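Local atomic coordinates of probable oxidoreductase (Pseudomonas aeruginosa, PDB entry 4B7C), a protein that probably catalyses an NADP-dependent redox reaction as a member of the medium-chain dehydrogenase/reductase family. Residues D24-V29 against E314-T319; S85-F90 against G108-F113; L141-Q146 against M281-R286; G160-V165 against F223-G228; L321-G326 against G330-K335. One frame throughout, in Å; residues are numbered along the deposited sequence.

Interaction 1: residues D24-V29 against E314-T319; sequences DTFSFV and ETFPET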
# COMPACT_ATOMS: atom_id res chain seq x y z
N ASP B 24 -31.52 -19.68 5.69
CA ASP B 24 -31.82 -20.16 4.33
C ASP B 24 -30.54 -20.14 3.45
O ASP B 24 -30.56 -20.55 2.29
CB ASP B 24 -32.96 -19.34 3.67
CG ASP B 24 -34.41 -19.77 4.13
OD1 ASP B 24 -34.44 -20.36 5.20
OD2 ASP B 24 -35.52 -19.51 3.48
N THR B 25 -29.42 -19.68 4.01
CA THR B 25 -28.16 -19.54 3.26
C THR B 25 -27.61 -20.91 2.85
O THR B 25 -27.12 -21.08 1.73
CB THR B 25 -27.10 -18.79 4.08
OG1 THR B 25 -27.63 -17.51 4.49
CG2 THR B 25 -25.86 -18.58 3.25
N PHE B 26 -27.73 -21.88 3.76
CA PHE B 26 -27.25 -23.24 3.50
C PHE B 26 -28.37 -24.28 3.47
O PHE B 26 -29.39 -24.12 4.12
CB PHE B 26 -26.24 -23.67 4.55
CG PHE B 26 -25.09 -22.73 4.69
CD1 PHE B 26 -24.07 -22.74 3.76
CD2 PHE B 26 -25.02 -21.84 5.74
CE1 PHE B 26 -23.00 -21.88 3.87
CE2 PHE B 26 -23.96 -20.97 5.87
CZ PHE B 26 -22.94 -20.99 4.93
N SER B 27 -28.16 -25.32 2.67
CA SER B 27 -29.06 -26.48 2.62
C SER B 27 -28.35 -27.71 3.18
O SER B 27 -27.26 -28.07 2.74
CB SER B 27 -29.59 -26.77 1.20
OG SER B 27 -30.35 -25.68 0.72
N PHE B 28 -29.00 -28.36 4.14
CA PHE B 28 -28.48 -29.58 4.74
C PHE B 28 -28.96 -30.79 3.95
O PHE B 28 -30.16 -31.10 3.93
CB PHE B 28 -28.90 -29.67 6.20
CG PHE B 28 -28.10 -30.65 6.99
CD1 PHE B 28 -26.73 -30.71 6.82
CD2 PHE B 28 -28.72 -31.48 7.90
CE1 PHE B 28 -25.98 -31.61 7.53
CE2 PHE B 28 -27.97 -32.38 8.62
CZ PHE B 28 -26.60 -32.45 8.43
N VAL B 29 -28.04 -31.45 3.26
CA VAL B 29 -28.42 -32.51 2.32
C VAL B 29 -27.70 -33.83 2.63
O VAL B 29 -26.56 -33.86 3.12
CB VAL B 29 -28.29 -32.06 0.84
CG1 VAL B 29 -28.54 -33.23 -0.09
CG2 VAL B 29 -29.28 -30.93 0.56
N GLU B 314 -24.01 -30.76 12.13
CA GLU B 314 -25.37 -30.20 11.99
C GLU B 314 -25.50 -28.77 12.55
O GLU B 314 -26.37 -28.03 12.13
CB GLU B 314 -26.43 -31.17 12.58
CG GLU B 314 -26.42 -31.33 14.11
CD GLU B 314 -25.35 -32.29 14.63
OE1 GLU B 314 -24.57 -32.85 13.83
OE2 GLU B 314 -25.29 -32.47 15.87
N THR B 315 -24.65 -28.40 13.50
CA THR B 315 -24.67 -27.07 14.11
C THR B 315 -23.97 -25.98 13.27
O THR B 315 -23.96 -24.81 13.66
CB THR B 315 -24.02 -27.04 15.51
OG1 THR B 315 -22.59 -27.17 15.38
CG2 THR B 315 -24.59 -28.16 16.40
N PHE B 316 -23.43 -26.37 12.12
CA PHE B 316 -22.61 -25.47 11.30
C PHE B 316 -23.16 -24.03 11.08
O PHE B 316 -22.48 -23.05 11.39
CB PHE B 316 -22.27 -26.13 9.95
CG PHE B 316 -21.64 -25.18 8.96
CD1 PHE B 316 -20.36 -24.72 9.16
CD2 PHE B 316 -22.37 -24.70 7.88
CE1 PHE B 316 -19.80 -23.81 8.28
CE2 PHE B 316 -21.82 -23.79 6.99
CZ PHE B 316 -20.52 -23.35 7.19
N PRO B 317 -24.39 -23.89 10.53
CA PRO B 317 -24.94 -22.54 10.29
C PRO B 317 -24.95 -21.65 11.52
O PRO B 317 -24.65 -20.46 11.39
CB PRO B 317 -26.38 -22.81 9.83
CG PRO B 317 -26.34 -24.19 9.29
CD PRO B 317 -25.37 -24.93 10.17
N GLU B 318 -25.35 -22.19 12.67
CA GLU B 318 -25.41 -21.38 13.90
C GLU B 318 -24.01 -21.09 14.38
O GLU B 318 -23.72 -19.96 14.76
CB GLU B 318 -26.21 -22.04 15.04
CG GLU B 318 -25.84 -23.43 15.49
CD GLU B 318 -26.73 -24.50 14.90
OE1 GLU B 318 -26.77 -24.53 13.66
OE2 GLU B 318 -27.37 -25.32 15.63
N THR B 319 -23.18 -22.13 14.40
CA THR B 319 -21.82 -22.02 14.91
C THR B 319 -21.03 -21.01 14.10
O THR B 319 -20.25 -20.24 14.65
CB THR B 319 -21.09 -23.38 14.91
OG1 THR B 319 -21.84 -24.34 15.65
CG2 THR B 319 -19.70 -23.22 15.51
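Phe26 reaches from strand 26-32 toward the start of helix 316-321, and its ring receives the edge of Phe316. CB starts toward the helix, and with CG anti to the carbonyl carbon (chi1 -55°) the ring stands across the path of the incoming phenyl group. Beyond CB, all six ring carbons of Phe26 lie at similar distances from the single atom Phe316 CE2, which therefore sits over the ring centre, 3.7 Å from Phe26 CZ. The planes are turned 68° and the centroids lie 5.0 Å apart, a T-shaped (edge-to-face) pair. Over the opposite face lies Thr25 CG2, so the ring is sandwiched between a methyl group and an aromatic edge. Phe26 CD2 also meets CB of Pro317, a rigid residue suited to a helix's first turn, at 4.4 Å. Farther out, Phe28 CZ touches Glu314 CB at 4.3 Å. The contact ties the antiparallel strands 7-13 and 26-32 of the N-terminal domain to helix 316-321, and Tyr11 meets both Phe28 and Phe316. No hydrogen bond joins the two segments: the contact rests on dispersion and on the weak attraction between the C-H edge of Phe316 and the pi face of Phe26.

Interaction 2: residues S85-F90 against G108-F113; sequences SKHPGF and GEPKGF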
# COMPACT_ATOMS: atom_id res chain seq x y z
N SER B 85 -7.01 -44.49 -0.28
CA SER B 85 -6.20 -43.70 -1.20
C SER B 85 -5.95 -44.39 -2.53
O SER B 85 -5.55 -45.55 -2.58
CB SER B 85 -4.85 -43.33 -0.60
OG SER B 85 -4.06 -42.65 -1.57
N LYS B 86 -6.21 -43.65 -3.61
CA LYS B 86 -5.79 -44.05 -4.97
C LYS B 86 -4.82 -43.00 -5.53
O LYS B 86 -4.86 -42.65 -6.70
CB LYS B 86 -7.00 -44.26 -5.87
CG LYS B 86 -7.78 -45.52 -5.52
CD LYS B 86 -9.02 -45.66 -6.38
CE LYS B 86 -9.85 -46.85 -5.95
NZ LYS B 86 -11.15 -46.84 -6.65
N HIS B 87 -4.00 -42.47 -4.63
CA HIS B 87 -3.04 -41.42 -4.92
C HIS B 87 -1.73 -41.79 -4.25
O HIS B 87 -1.72 -42.06 -3.05
CB HIS B 87 -3.55 -40.08 -4.38
CG HIS B 87 -2.76 -38.88 -4.83
ND1 HIS B 87 -1.51 -38.65 -4.41
CD2 HIS B 87 -3.08 -37.83 -5.68
CE1 HIS B 87 -1.05 -37.51 -4.96
NE2 HIS B 87 -2.02 -37.01 -5.74
N PRO B 88 -0.63 -41.80 -5.01
CA PRO B 88 0.68 -42.27 -4.47
C PRO B 88 1.27 -41.42 -3.33
O PRO B 88 2.12 -41.89 -2.60
CB PRO B 88 1.61 -42.23 -5.68
CG PRO B 88 0.90 -41.49 -6.74
CD PRO B 88 -0.54 -41.32 -6.40
N GLY B 89 0.77 -40.20 -3.16
CA GLY B 89 1.22 -39.32 -2.08
C GLY B 89 0.62 -39.59 -0.71
O GLY B 89 1.05 -39.02 0.29
N PHE B 90 -0.40 -40.44 -0.67
CA PHE B 90 -1.17 -40.65 0.55
C PHE B 90 -1.51 -42.12 0.75
O PHE B 90 -1.76 -42.86 -0.20
CB PHE B 90 -2.48 -39.83 0.53
CG PHE B 90 -2.24 -38.35 0.40
CD1 PHE B 90 -2.06 -37.56 1.52
CD2 PHE B 90 -2.18 -37.77 -0.85
CE1 PHE B 90 -1.78 -36.21 1.40
CE2 PHE B 90 -1.92 -36.43 -0.98
CZ PHE B 90 -1.73 -35.64 0.14
N GLY B 108 -12.04 -36.75 -3.37
CA GLY B 108 -11.50 -35.96 -4.46
C GLY B 108 -9.99 -35.97 -4.57
O GLY B 108 -9.30 -36.65 -3.80
N GLU B 109 -9.50 -35.15 -5.49
CA GLU B 109 -8.07 -34.93 -5.65
C GLU B 109 -7.54 -34.14 -4.46
O GLU B 109 -8.10 -33.11 -4.11
CB GLU B 109 -7.80 -34.16 -6.94
CG GLU B 109 -7.99 -35.01 -8.20
CD GLU B 109 -9.42 -35.05 -8.71
OE1 GLU B 109 -10.28 -34.24 -8.32
OE2 GLU B 109 -9.70 -35.94 -9.52
N PRO B 110 -6.45 -34.61 -3.84
CA PRO B 110 -5.93 -33.95 -2.63
C PRO B 110 -5.06 -32.74 -2.95
O PRO B 110 -3.95 -32.59 -2.43
CB PRO B 110 -5.11 -35.05 -1.96
CG PRO B 110 -4.59 -35.83 -3.10
CD PRO B 110 -5.67 -35.81 -4.16
N LYS B 111 -5.61 -31.84 -3.75
CA LYS B 111 -4.89 -30.65 -4.17
C LYS B 111 -4.66 -29.69 -3.00
O LYS B 111 -5.61 -29.22 -2.37
CB LYS B 111 -5.64 -29.95 -5.30
CG LYS B 111 -4.85 -28.83 -5.94
CD LYS B 111 -5.55 -28.25 -7.14
CE LYS B 111 -5.03 -26.83 -7.44
NZ LYS B 111 -3.70 -26.87 -8.11
N GLY B 112 -3.40 -29.40 -2.72
CA GLY B 112 -3.02 -28.50 -1.62
C GLY B 112 -3.08 -29.18 -0.25
O GLY B 112 -2.87 -28.53 0.78
N PHE B 113 -3.34 -30.48 -0.23
CA PHE B 113 -3.41 -31.24 1.02
C PHE B 113 -2.00 -31.54 1.53
O PHE B 113 -1.09 -31.72 0.74
CB PHE B 113 -4.12 -32.58 0.83
CG PHE B 113 -5.62 -32.50 0.71
CD1 PHE B 113 -6.23 -31.47 0.00
CD2 PHE B 113 -6.42 -33.48 1.28
CE1 PHE B 113 -7.60 -31.42 -0.13
CE2 PHE B 113 -7.81 -33.43 1.15
CZ PHE B 113 -8.40 -32.40 0.45
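Ser85 OG ties the loop 85-90 together before it meets 108-113: this hydroxyl donates to Phe90 O at 2.7 Å and accepts from His87 N at 3.1 Å, the latter bond making an ST turn. A small hydroxyl side chain suits this place because it can bond two backbone groups of its own loop at once. His87 then opens a type I turn that ends at Phe90, and its ring is pinned from within, since Gly89 N donates to His87 ND1 at 3.0 Å, nearly in the ring plane. Held this way, the imidazole offers a face to Pro110. Pro110 CG stands 3.9 Å from the His87 centroid and 22° off its normal, a CH-pi contact displaced toward His87 CD2. The same Pro110 CG reaches Phe90 CE2 at 3.5 Å, so one methylene sits in the corner where the two rings meet, over a face of His87 and obliquely against Phe90. Phe90 CZ continues to Phe113 CB at 3.9 Å, while the ring of Phe113 turns back to lay a face on Pro110 CA. Proline fits here as a compact, rigid apolar ring; it also begins the type II turn to Phe113, where Gly112 adopts the positive phi. Both loops belong to the GroES-like N-terminal domain, one between strands 77-85 and 95-97, the other between 105-108 and 114-116. No hydrogen bond passes between them; what joins them is apolar and CH-pi contact, proline C-H groups set against aromatic carbon, a weak attraction made mostly of dispersion.

Interaction 3: residues L141-Q146 against M281-R286; sequences LLDVGQ and MDYAQR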
# COMPACT_ATOMS: atom_id res chain seq x y z
N LEU B 141 3.62 -11.89 9.10
CA LEU B 141 4.43 -11.06 9.99
C LEU B 141 5.88 -11.05 9.58
O LEU B 141 6.47 -10.00 9.38
CB LEU B 141 4.32 -11.52 11.46
CG LEU B 141 5.16 -10.67 12.44
CD1 LEU B 141 4.59 -9.26 12.52
CD2 LEU B 141 5.22 -11.29 13.84
N LEU B 142 6.46 -12.23 9.45
CA LEU B 142 7.91 -12.35 9.27
C LEU B 142 8.40 -12.04 7.85
O LEU B 142 9.45 -11.42 7.68
CB LEU B 142 8.39 -13.75 9.68
CG LEU B 142 8.12 -14.13 11.15
CD1 LEU B 142 8.58 -15.56 11.42
CD2 LEU B 142 8.76 -13.14 12.11
N ASP B 143 7.66 -12.47 6.84
CA ASP B 143 8.09 -12.24 5.46
C ASP B 143 7.66 -10.87 4.91
O ASP B 143 8.41 -10.24 4.19
CB ASP B 143 7.60 -13.35 4.52
CG ASP B 143 8.25 -13.27 3.15
OD1 ASP B 143 9.49 -13.46 3.08
OD2 ASP B 143 7.52 -13.01 2.17
N VAL B 144 6.48 -10.41 5.29
CA VAL B 144 5.96 -9.12 4.79
C VAL B 144 6.17 -7.97 5.80
O VAL B 144 6.66 -6.89 5.44
CB VAL B 144 4.47 -9.25 4.42
CG1 VAL B 144 3.96 -7.97 3.75
CG2 VAL B 144 4.27 -10.46 3.52
N GLY B 145 5.82 -8.20 7.06
CA GLY B 145 6.02 -7.19 8.10
C GLY B 145 7.49 -6.95 8.41
O GLY B 145 7.89 -5.83 8.71
N GLN B 146 8.27 -8.02 8.37
CA GLN B 146 9.70 -7.99 8.70
C GLN B 146 10.01 -7.19 9.97
O GLN B 146 10.79 -6.24 9.95
CB GLN B 146 10.51 -7.45 7.51
CG GLN B 146 10.33 -8.27 6.24
CD GLN B 146 11.16 -7.75 5.09
OE1 GLN B 146 10.65 -7.07 4.20
NE2 GLN B 146 12.43 -8.08 5.10
N MET B 281 -1.42 -19.46 1.24
CA MET B 281 -1.13 -20.53 0.27
C MET B 281 0.05 -20.24 -0.65
O MET B 281 0.68 -21.16 -1.17
CB MET B 281 -2.36 -20.84 -0.57
CG MET B 281 -2.52 -19.88 -1.82
SD MET B 281 -4.18 -19.39 -2.51
CE MET B 281 -4.48 -20.74 -3.65
N ASP B 282 0.37 -18.96 -0.82
CA ASP B 282 1.56 -18.58 -1.60
C ASP B 282 2.85 -19.10 -0.96
O ASP B 282 3.89 -19.15 -1.61
CB ASP B 282 1.66 -17.05 -1.78
CG ASP B 282 0.59 -16.49 -2.70
OD1 ASP B 282 -0.11 -17.27 -3.36
OD2 ASP B 282 0.45 -15.26 -2.77
N TYR B 283 2.77 -19.45 0.32
CA TYR B 283 3.94 -19.91 1.08
C TYR B 283 3.99 -21.43 1.29
O TYR B 283 4.82 -21.93 2.05
CB TYR B 283 4.00 -19.19 2.44
CG TYR B 283 4.29 -17.72 2.34
CD1 TYR B 283 3.27 -16.80 2.11
CD2 TYR B 283 5.59 -17.23 2.44
CE1 TYR B 283 3.52 -15.44 2.00
CE2 TYR B 283 5.85 -15.88 2.32
CZ TYR B 283 4.80 -14.99 2.10
OH TYR B 283 5.03 -13.63 2.01
N ALA B 284 3.15 -22.16 0.56
CA ALA B 284 3.01 -23.62 0.71
C ALA B 284 4.34 -24.37 0.73
O ALA B 284 4.53 -25.26 1.54
CB ALA B 284 2.10 -24.20 -0.38
N GLN B 285 5.26 -23.98 -0.14
CA GLN B 285 6.56 -24.64 -0.23
C GLN B 285 7.41 -24.49 1.04
O GLN B 285 8.33 -25.26 1.26
CB GLN B 285 7.35 -24.10 -1.42
CG GLN B 285 8.68 -24.80 -1.72
CD GLN B 285 9.36 -24.33 -3.00
OE1 GLN B 285 8.73 -23.81 -3.93
NE2 GLN B 285 10.66 -24.55 -3.06
N ARG B 286 7.09 -23.49 1.84
CA ARG B 286 7.85 -23.20 3.05
C ARG B 286 7.13 -23.66 4.31
O ARG B 286 7.63 -23.46 5.41
CB ARG B 286 8.18 -21.71 3.12
CG ARG B 286 9.19 -21.28 2.06
CD ARG B 286 9.27 -19.77 1.92
NE ARG B 286 9.78 -19.13 3.14
CZ ARG B 286 9.96 -17.82 3.32
NH1 ARG B 286 9.67 -16.94 2.37
NH2 ARG B 286 10.44 -17.37 4.48
O HOH W 1 9.68 -15.21 6.09
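Asp143 and Tyr283 are brought together by different first torsions: CG of Asp143 lies anti to its backbone nitrogen (chi1 -169°), whereas CG of Tyr283 lies anti to its carbonyl carbon (chi1 -68°), and each side chain extends toward the other segment. Tyr283 OH donates a short hydrogen bond of 2.6 Å to Asp143 OD2, meeting it on the anti side and 23° out of the carboxylate plane. The carboxylate stands nearly perpendicular to the phenol ring, with OD2 at the ring's edge. Asp143 OD1 faces the guanidinium edge of Arg286, a long salt bridge of 3.6 Å to Arg286 NH1, and a water weakly links OD1 to Arg286 NH2. Both oxygens are therefore engaged, an arrangement that would be expected to favour the ionised carboxylate. Aspartate suits the site because its short chain offers two acceptors to a phenol and an arginine at once. The contact fastens the last turn of helix 132-145, which packs on helix 161-172 of the Rossmann-type domain, to the 3-10 segment between strand 274-277 and helix 287-299; Phe139 of helix 132-145 stacks on Tyr283, and Asp282, which precedes Tyr283, makes a salt bridge to Arg272 of the second subunit.

Interaction 4: residues G160-V165 against F223-G228; sequences GAVGSV and FDNVGG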
# COMPACT_ATOMS: atom_id res chain seq x y z
N GLY B 160 -8.22 -12.77 17.84
CA GLY B 160 -8.52 -13.81 16.86
C GLY B 160 -7.37 -14.78 16.69
O GLY B 160 -6.28 -14.60 17.21
N ALA B 161 -7.64 -15.85 15.94
CA ALA B 161 -6.68 -16.94 15.73
C ALA B 161 -5.39 -16.50 15.05
O ALA B 161 -4.30 -16.93 15.40
CB ALA B 161 -7.35 -18.01 14.88
N VAL B 162 -5.52 -15.64 14.04
CA VAL B 162 -4.34 -15.14 13.33
C VAL B 162 -3.58 -14.13 14.19
O VAL B 162 -2.38 -14.25 14.43
CB VAL B 162 -4.73 -14.47 11.99
CG1 VAL B 162 -3.51 -13.86 11.31
CG2 VAL B 162 -5.44 -15.47 11.07
N GLY B 163 -4.31 -13.13 14.65
CA GLY B 163 -3.70 -12.03 15.41
C GLY B 163 -3.03 -12.43 16.70
O GLY B 163 -1.97 -11.91 17.05
N SER B 164 -3.67 -13.34 17.44
CA SER B 164 -3.13 -13.78 18.74
C SER B 164 -1.80 -14.49 18.57
O SER B 164 -0.89 -14.34 19.38
CB SER B 164 -4.12 -14.69 19.48
OG SER B 164 -4.42 -15.84 18.73
N VAL B 165 -1.67 -15.25 17.49
CA VAL B 165 -0.39 -15.89 17.16
C VAL B 165 0.66 -14.87 16.68
O VAL B 165 1.81 -14.90 17.11
CB VAL B 165 -0.55 -16.99 16.10
CG1 VAL B 165 0.81 -17.50 15.64
CG2 VAL B 165 -1.41 -18.12 16.66
N PHE B 223 -0.19 -5.21 11.59
CA PHE B 223 -0.74 -6.48 11.12
C PHE B 223 -2.24 -6.33 11.12
O PHE B 223 -2.87 -6.33 12.19
CB PHE B 223 -0.29 -7.62 12.06
CG PHE B 223 -0.49 -9.01 11.50
CD1 PHE B 223 -1.75 -9.51 11.26
CD2 PHE B 223 0.59 -9.83 11.24
CE1 PHE B 223 -1.93 -10.79 10.75
CE2 PHE B 223 0.42 -11.11 10.73
CZ PHE B 223 -0.84 -11.58 10.47
N ASP B 224 -2.82 -6.24 9.93
CA ASP B 224 -4.26 -5.94 9.79
C ASP B 224 -5.11 -7.14 9.39
O ASP B 224 -4.96 -7.71 8.31
CB ASP B 224 -4.50 -4.80 8.79
CG ASP B 224 -5.92 -4.26 8.86
OD1 ASP B 224 -6.63 -4.48 9.87
OD2 ASP B 224 -6.34 -3.57 7.91
N ASN B 225 -6.02 -7.50 10.29
CA ASN B 225 -7.00 -8.56 10.06
C ASN B 225 -8.41 -8.04 9.88
O ASN B 225 -9.31 -8.80 9.55
CB ASN B 225 -7.00 -9.56 11.23
CG ASN B 225 -5.69 -10.29 11.35
OD1 ASN B 225 -5.30 -11.02 10.43
ND2 ASN B 225 -4.99 -10.09 12.46
N VAL B 226 -8.62 -6.75 10.15
CA VAL B 226 -9.99 -6.22 10.27
C VAL B 226 -10.33 -5.09 9.31
O VAL B 226 -11.45 -5.00 8.82
CB VAL B 226 -10.29 -5.78 11.73
CG1 VAL B 226 -9.94 -6.90 12.71
CG2 VAL B 226 -9.51 -4.52 12.09
N GLY B 227 -9.36 -4.23 9.04
CA GLY B 227 -9.56 -3.13 8.10
C GLY B 227 -10.45 -2.04 8.68
O GLY B 227 -10.40 -1.75 9.88
N GLY B 228 -11.22 -1.41 7.81
CA GLY B 228 -12.18 -0.39 8.21
C GLY B 228 -11.57 0.77 8.97
O GLY B 228 -10.45 1.21 8.68
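Val162 buries more surface here than any other residue, and within the two segments it meets Phe223 and Asn225. The CG1 methyl of Val162, anti to the backbone nitrogen (chi1 176°), projects from the first turn of helix 161-172 to touch Phe223 CE1 at 3.5 Å, the two side chains crossing at about a right angle, and Asn225 OD1 also at 3.5 Å. A single methyl group thus fills the angle between an aromatic ring and an amide, and a beta-branched residue, whose shape is fixed close to the backbone, suits so defined a place. The Asn225 side chain lies with its carbonyl oxygen at the valine and its nitrogen at the next residue: Asn225 ND2 comes to 3.8 Å from Gly163 CA. Gly163 has no side chain, and this lets the amide come close to the helix backbone. The loop after the strand is shaped by Asp224, whose OD1 accepts from Val226 N at 3.0 Å and from Gly227 N at 2.9 Å in an Asx turn and motif, and Ser156 OG bonds the same oxygen. In the other segment, Gly160 O accepts from both Ser164 N and Ser164 OG, which approach from opposite faces of its plane. In the Rossmann-type domain, strand 219-224 runs between strands 152-155 and 242-246 of the parallel sheet; helix 161-172 follows strand 152-155 after a glycine-rich turn, the place where such folds usually bind the dinucleotide, which is consistent with an NADP cofactor here, and helix 132-145 touches both Val162 and Phe223.

Interaction 5: residues L321-G326 against G330-K335; sequences LKLFSG and GKLVLK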
# COMPACT_ATOMS: atom_id res chain seq x y z
N LEU B 321 -22.16 -18.24 12.80
CA LEU B 321 -22.55 -16.90 13.26
C LEU B 321 -21.77 -16.44 14.47
O LEU B 321 -21.48 -15.25 14.61
CB LEU B 321 -24.04 -16.83 13.59
CG LEU B 321 -24.91 -16.98 12.34
CD1 LEU B 321 -26.38 -16.72 12.62
CD2 LEU B 321 -24.43 -16.09 11.20
N LYS B 322 -21.38 -17.39 15.31
CA LYS B 322 -20.59 -17.12 16.51
C LYS B 322 -19.26 -16.45 16.16
O LYS B 322 -18.65 -15.76 16.99
CB LYS B 322 -20.34 -18.43 17.27
CG LYS B 322 -19.54 -18.33 18.55
CD LYS B 322 -19.39 -19.69 19.23
CE LYS B 322 -18.76 -19.60 20.61
NZ LYS B 322 -18.49 -20.97 21.15
N LEU B 323 -18.81 -16.68 14.94
CA LEU B 323 -17.58 -16.11 14.42
C LEU B 323 -17.68 -14.58 14.33
O LEU B 323 -16.69 -13.88 14.53
CB LEU B 323 -17.30 -16.69 13.04
CG LEU B 323 -15.83 -16.98 12.70
CD1 LEU B 323 -15.00 -17.43 13.90
CD2 LEU B 323 -15.78 -18.04 11.61
N PHE B 324 -18.87 -14.08 14.05
CA PHE B 324 -19.08 -12.63 13.89
C PHE B 324 -19.77 -11.96 15.06
O PHE B 324 -20.31 -10.86 14.92
CB PHE B 324 -19.89 -12.34 12.64
CG PHE B 324 -19.33 -12.97 11.39
CD1 PHE B 324 -18.20 -12.44 10.77
CD2 PHE B 324 -19.93 -14.07 10.83
CE1 PHE B 324 -17.69 -13.01 9.62
CE2 PHE B 324 -19.43 -14.65 9.68
CZ PHE B 324 -18.31 -14.13 9.08
N SER B 325 -19.73 -12.59 16.22
CA SER B 325 -20.40 -12.09 17.40
C SER B 325 -19.40 -11.55 18.42
O SER B 325 -19.81 -11.05 19.46
CB SER B 325 -21.30 -13.19 17.95
OG SER B 325 -20.66 -14.12 18.76
N GLY B 326 -18.09 -11.59 18.12
CA GLY B 326 -17.07 -11.36 19.15
C GLY B 326 -17.17 -12.36 20.29
O GLY B 326 -16.65 -12.15 21.39
N GLY B 330 -11.07 -17.90 21.04
CA GLY B 330 -10.03 -18.62 20.36
C GLY B 330 -10.49 -19.18 19.04
O GLY B 330 -11.66 -19.04 18.67
N LYS B 331 -9.57 -19.84 18.35
CA LYS B 331 -9.82 -20.34 17.00
C LYS B 331 -11.00 -21.29 16.96
O LYS B 331 -11.04 -22.29 17.67
CB LYS B 331 -8.56 -21.03 16.46
CG LYS B 331 -8.82 -21.98 15.29
CD LYS B 331 -9.05 -21.23 14.02
CE LYS B 331 -9.54 -22.12 12.91
NZ LYS B 331 -10.75 -21.53 12.30
N LEU B 332 -12.00 -20.95 16.15
CA LEU B 332 -13.24 -21.71 16.12
C LEU B 332 -13.09 -22.97 15.28
O LEU B 332 -12.79 -22.91 14.07
CB LEU B 332 -14.41 -20.85 15.60
CG LEU B 332 -15.80 -21.44 15.77
CD1 LEU B 332 -16.10 -21.86 17.20
CD2 LEU B 332 -16.80 -20.38 15.33
N VAL B 333 -13.35 -24.10 15.92
CA VAL B 333 -13.24 -25.41 15.28
C VAL B 333 -14.51 -26.22 15.47
O VAL B 333 -15.06 -26.29 16.58
CB VAL B 333 -12.07 -26.21 15.86
CG1 VAL B 333 -12.09 -27.64 15.33
CG2 VAL B 333 -10.76 -25.52 15.50
N LEU B 334 -14.99 -26.80 14.38
CA LEU B 334 -16.19 -27.64 14.41
C LEU B 334 -15.81 -29.11 14.36
O LEU B 334 -15.24 -29.57 13.37
CB LEU B 334 -17.13 -27.30 13.24
CG LEU B 334 -18.51 -27.98 13.23
CD1 LEU B 334 -19.36 -27.46 14.39
CD2 LEU B 334 -19.25 -27.77 11.92
N LYS B 335 -16.09 -29.83 15.44
CA LYS B 335 -15.87 -31.27 15.47
C LYS B 335 -17.00 -31.95 14.73
O LYS B 335 -18.16 -31.76 15.08
CB LYS B 335 -15.79 -31.82 16.90
CG LYS B 335 -15.36 -33.28 16.96
CD LYS B 335 -15.44 -33.84 18.38
CE LYS B 335 -14.64 -35.12 18.53
NZ LYS B 335 -15.13 -36.22 17.65
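Leu323 and Leu332 meet at an angle, branch against branch, where the chain turns back from helix 316-321 into strand 331-335, the last strand in the chain, paired between strands 41-49 and 307-311 of the mixed sheet in the GroES-like part of this medium-chain reductase. Leu332 points toward the turn, with CG anti to its backbone nitrogen (chi1 -168°), and Leu332 CD2 comes to 3.7 Å from Leu323 CD1. The same Leu323 methyl also lies over the base of the partner, 3.9 Å from Leu332 CB, so one branch of Leu323 rests against both ends of its neighbour. Leu323 starts out across the strand rather than at it, and only its end comes nearer; its first torsion of -142° lies away from the staggered positions, and this brings CD1 against Leu332. Leucine suits both places, because its branched apolar end can pack between the strand and the preceding turn. Lys322 adds its aliphatic part on the other branch, Lys322 CD lying 4.4 Å from Leu332 CD1, while its extended chain takes the ammonium group on to a salt bridge with Asp308. Val310 of strand 307-311 and Thr319 of helix 316-321 also touch Leu332. Next to it, Lys331 turns its end back over the strand, where Lys331 NZ bonds Leu332 O at 3.0 Å and also forms a salt bridge with Asp51.

In the fold
Interaction 4 is the buried one, close to the centre of the chain in the Rossmann-type domain, while the other four are partly buried and lie farther out. Interactions 1 and 5 share an element: helix 316-321 is braced by 24-29 and packs on strand 331-335, with Phe316 and Thr319 touching Leu334 and Leu332. Interaction 5 also meets interaction 4, where Ala161 packs on Lys331, and interaction 3 touches interaction 4 through Leu141 on Phe223. Interaction 2 stands apart, touching none of the others. Chemistry follows place: apolar and aromatic packing prevails in interactions 1, 2, 4 and 5, whereas interaction 3 alone is bridged by charge and hydrogen bond.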